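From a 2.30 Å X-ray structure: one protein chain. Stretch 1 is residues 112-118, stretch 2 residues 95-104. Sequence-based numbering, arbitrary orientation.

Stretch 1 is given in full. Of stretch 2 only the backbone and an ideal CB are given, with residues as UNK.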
# COMPACT_ATOMS: atom_id res chain seq x y z
N ALA A 112 7.18 -21.40 30.51
CA ALA A 112 8.27 -21.04 29.60
C ALA A 112 7.83 -19.82 28.80
O ALA A 112 8.57 -18.85 28.73
CB ALA A 112 8.60 -22.20 28.68
N GLY A 113 6.59 -19.85 28.30
CA GLY A 113 5.96 -18.77 27.55
C GLY A 113 5.95 -17.44 28.28
O GLY A 113 6.44 -16.45 27.76
N ARG A 114 5.41 -17.43 29.52
CA ARG A 114 5.35 -16.24 30.39
C ARG A 114 6.73 -15.65 30.70
O ARG A 114 6.84 -14.43 30.85
CB ARG A 114 4.60 -16.55 31.70
CG ARG A 114 3.11 -16.26 31.60
CD ARG A 114 2.38 -16.68 32.86
NE ARG A 114 1.61 -17.90 32.64
CZ ARG A 114 1.94 -19.10 33.11
NH1 ARG A 114 3.04 -19.25 33.85
NH2 ARG A 114 1.18 -20.16 32.85
N ALA A 115 7.77 -16.51 30.77
CA ALA A 115 9.16 -16.10 31.01
C ALA A 115 9.74 -15.44 29.74
O ALA A 115 10.50 -14.48 29.86
CB ALA A 115 10.00 -17.31 31.40
N MET A 116 9.36 -15.94 28.55
CA MET A 116 9.77 -15.45 27.23
C MET A 116 9.23 -14.04 26.95
O MET A 116 9.91 -13.25 26.31
CB MET A 116 9.27 -16.38 26.12
CG MET A 116 9.93 -17.72 26.09
SD MET A 116 9.17 -18.71 24.81
CE MET A 116 10.13 -18.20 23.38
N ARG A 117 7.99 -13.76 27.39
CA ARG A 117 7.32 -12.47 27.23
C ARG A 117 8.12 -11.37 27.97
O ARG A 117 8.35 -10.30 27.41
CB ARG A 117 5.86 -12.57 27.71
CG ARG A 117 5.07 -11.26 27.68
CD ARG A 117 3.67 -11.39 28.25
NE ARG A 117 3.66 -11.76 29.67
CZ ARG A 117 2.68 -12.44 30.26
NH1 ARG A 117 1.61 -12.80 29.56
NH2 ARG A 117 2.76 -12.76 31.54
N ARG A 118 8.62 -11.68 29.18
CA ARG A 118 9.40 -10.78 30.03
C ARG A 118 10.79 -10.43 29.48
O ARG A 118 11.44 -9.55 30.05
CB ARG A 118 9.51 -11.33 31.47
CG ARG A 118 8.16 -11.56 32.16
CD ARG A 118 8.35 -12.10 33.57
NE ARG A 118 7.14 -12.76 34.06
CZ ARG A 118 7.07 -14.05 34.42
NH1 ARG A 118 8.15 -14.82 34.36
NH2 ARG A 118 5.93 -14.57 34.84
N UNK A 95 -0.52 -11.79 18.05
CA UNK A 95 0.33 -12.95 17.71
C UNK A 95 1.14 -13.45 18.92
O UNK A 95 1.31 -14.66 19.08
CB UNK A 95 1.28 -12.58 16.57
N UNK A 96 1.59 -12.52 19.78
CA UNK A 96 2.35 -12.83 20.99
C UNK A 96 1.50 -13.62 21.98
O UNK A 96 1.91 -14.70 22.39
CB UNK A 96 2.86 -11.54 21.64
N UNK A 97 0.26 -13.15 22.24
CA UNK A 97 -0.70 -13.84 23.11
C UNK A 97 -1.18 -15.17 22.49
O UNK A 97 -1.36 -16.14 23.22
CB UNK A 97 -1.90 -12.93 23.39
N UNK A 98 -1.31 -15.22 21.13
CA UNK A 98 -1.69 -16.45 20.40
C UNK A 98 -0.59 -17.52 20.51
O UNK A 98 -0.89 -18.70 20.64
CB UNK A 98 -1.96 -16.13 18.93
N UNK A 99 0.69 -17.09 20.50
CA UNK A 99 1.83 -18.00 20.66
C UNK A 99 1.87 -18.63 22.08
O UNK A 99 2.10 -19.83 22.19
CB UNK A 99 3.13 -17.25 20.38
N UNK A 100 1.58 -17.82 23.13
CA UNK A 100 1.51 -18.29 24.53
C UNK A 100 0.35 -19.26 24.73
O UNK A 100 0.49 -20.25 25.44
CB UNK A 100 1.36 -17.11 25.49
N UNK A 101 -0.80 -18.97 24.10
CA UNK A 101 -2.01 -19.79 24.11
C UNK A 101 -1.68 -21.18 23.53
O UNK A 101 -2.09 -22.20 24.07
CB UNK A 101 -3.13 -19.12 23.31
N UNK A 102 -0.91 -21.21 22.43
CA UNK A 102 -0.46 -22.39 21.70
C UNK A 102 0.51 -23.21 22.54
O UNK A 102 0.29 -24.40 22.70
CB UNK A 102 0.20 -21.98 20.38
N UNK A 103 1.56 -22.57 23.10
CA UNK A 103 2.55 -23.23 23.96
C UNK A 103 1.88 -23.90 25.15
O UNK A 103 2.21 -25.05 25.47
CB UNK A 103 3.59 -22.22 24.45
N UNK A 104 0.93 -23.21 25.78
CA UNK A 104 0.20 -23.71 26.94
C UNK A 104 -0.81 -24.82 26.60
O UNK A 104 -0.83 -25.83 27.29
CB UNK A 104 -0.53 -22.55 27.62

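Two helices pack here nearly antiparallel, their N-to-C directions 156° apart and their axes 9.6 Å apart at closest approach. Every position of stretch 2 has helical phi and psi, so the choice at each turns on where its CB points.

Position 95 is out of reach of stretch 1, and geometry sets little beyond helix compatibility. It is Ile95, which makes no contact here.

Position 96 points toward stretch 1, its CA 8.0 Å from Arg117 CA. That gap needs a long side chain, and the nearby arginine favours an acid, though glutamine or methionine could also span it. The residue is Glu96, extended with chi1 and chi2 both t. Its OE1 comes 3.4 Å from Arg117 CG, beside the aliphatic part of that side chain; Glu96 OE1 lies 5.6 Å from Arg117 NE, too far for a hydrogen bond.

Positions 97 and 98 point sideways and out of reach respectively; any helix-compatible residue, small or polar, would do. They are Ala97 and Ala98.

At position 99 the CB points sideways, so only a large side chain could come back to the contact. Methionine or an aromatic ring could reach Met116. The residue is Phe99, whose ring edge receives Met116, CE lying 4.2 Å from Phe99 CE2.

Position 100 is the crux. Its CA sits just 5.4 Å from Gly113 CA, where the absence of a side chain leaves a notch. A branched aliphatic such as leucine, isoleucine or valine suits the space beside Gly113. It is Leu100, chi1 m and chi2 t, with CD2 3.3 Å from Gly113 O and CD1 3.7 Å from Arg117 NH1. An ideal CB on Gly113 would fall 3.1 Å from Leu100 CD2, a tight approach that shows how closely the notch is used.

Positions 101 and 102 are out of reach, so any helix-compatible residue would serve. They are Glu101, which hydrogen-bonds elsewhere in the structure, and Tyr102.

Position 103 again points toward stretch 1, its ideal CB 5.2 Å from Gly113 CA, with the sulfur of Met116 within range of a medium-sized side chain. Leucine, methionine or isoleucine would serve. Leu103 places CD1 4.0 Å from Gly113 CA and 4.2 Å from Met116 SD.

Position 104 points toward stretch 1, its ideal CB 6.0 Å from Arg114 NH2; an acid or a polar residue would suit this charge. It is Asp104, whose OD1 comes to 4.8 Å from Arg114 NH2, near but too far for a hydrogen bond.

Stretch 2 95-104: IEAAFLEYLD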
# COMPACT_ATOMS: atom_id res chain seq x y z
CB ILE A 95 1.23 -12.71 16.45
CG1 ILE A 95 1.76 -14.04 15.86
CG2 ILE A 95 2.38 -11.72 16.70
CD1 ILE A 95 0.75 -14.89 15.21
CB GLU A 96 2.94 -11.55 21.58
CG GLU A 96 3.56 -11.71 22.95
CD GLU A 96 4.68 -10.74 23.27
OE1 GLU A 96 5.29 -10.90 24.35
OE2 GLU A 96 4.96 -9.83 22.45
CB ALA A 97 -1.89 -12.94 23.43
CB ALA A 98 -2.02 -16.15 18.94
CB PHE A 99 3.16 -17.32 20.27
CG PHE A 99 4.38 -18.22 20.33
CD1 PHE A 99 4.38 -19.47 19.73
CD2 PHE A 99 5.54 -17.80 20.98
CE1 PHE A 99 5.50 -20.31 19.80
CE2 PHE A 99 6.67 -18.63 21.03
CZ PHE A 99 6.64 -19.87 20.43
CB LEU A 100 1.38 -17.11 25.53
CG LEU A 100 2.45 -16.02 25.52
CD1 LEU A 100 2.19 -15.02 26.62
CD2 LEU A 100 3.82 -16.58 25.73
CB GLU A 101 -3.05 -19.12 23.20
CG GLU A 101 -4.43 -18.86 23.79
CD GLU A 101 -5.35 -18.04 22.90
OE1 GLU A 101 -5.17 -18.03 21.66
OE2 GLU A 101 -6.26 -17.40 23.47
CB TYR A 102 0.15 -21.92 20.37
CG TYR A 102 0.83 -22.95 19.50
CD1 TYR A 102 0.15 -23.55 18.45
CD2 TYR A 102 2.20 -23.18 19.61
CE1 TYR A 102 0.79 -24.43 17.57
CE2 TYR A 102 2.85 -24.06 18.75
CZ TYR A 102 2.15 -24.68 17.73
OH TYR A 102 2.79 -25.54 16.87
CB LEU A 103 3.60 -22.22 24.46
CG LEU A 103 4.75 -21.89 23.53
CD1 LEU A 103 5.51 -20.69 24.03
CD2 LEU A 103 5.71 -23.05 23.41
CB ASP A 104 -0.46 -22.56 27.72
CG ASP A 104 -1.13 -22.97 29.02
OD1 ASP A 104 -0.45 -23.59 29.88
OD2 ASP A 104 -2.33 -22.65 29.19
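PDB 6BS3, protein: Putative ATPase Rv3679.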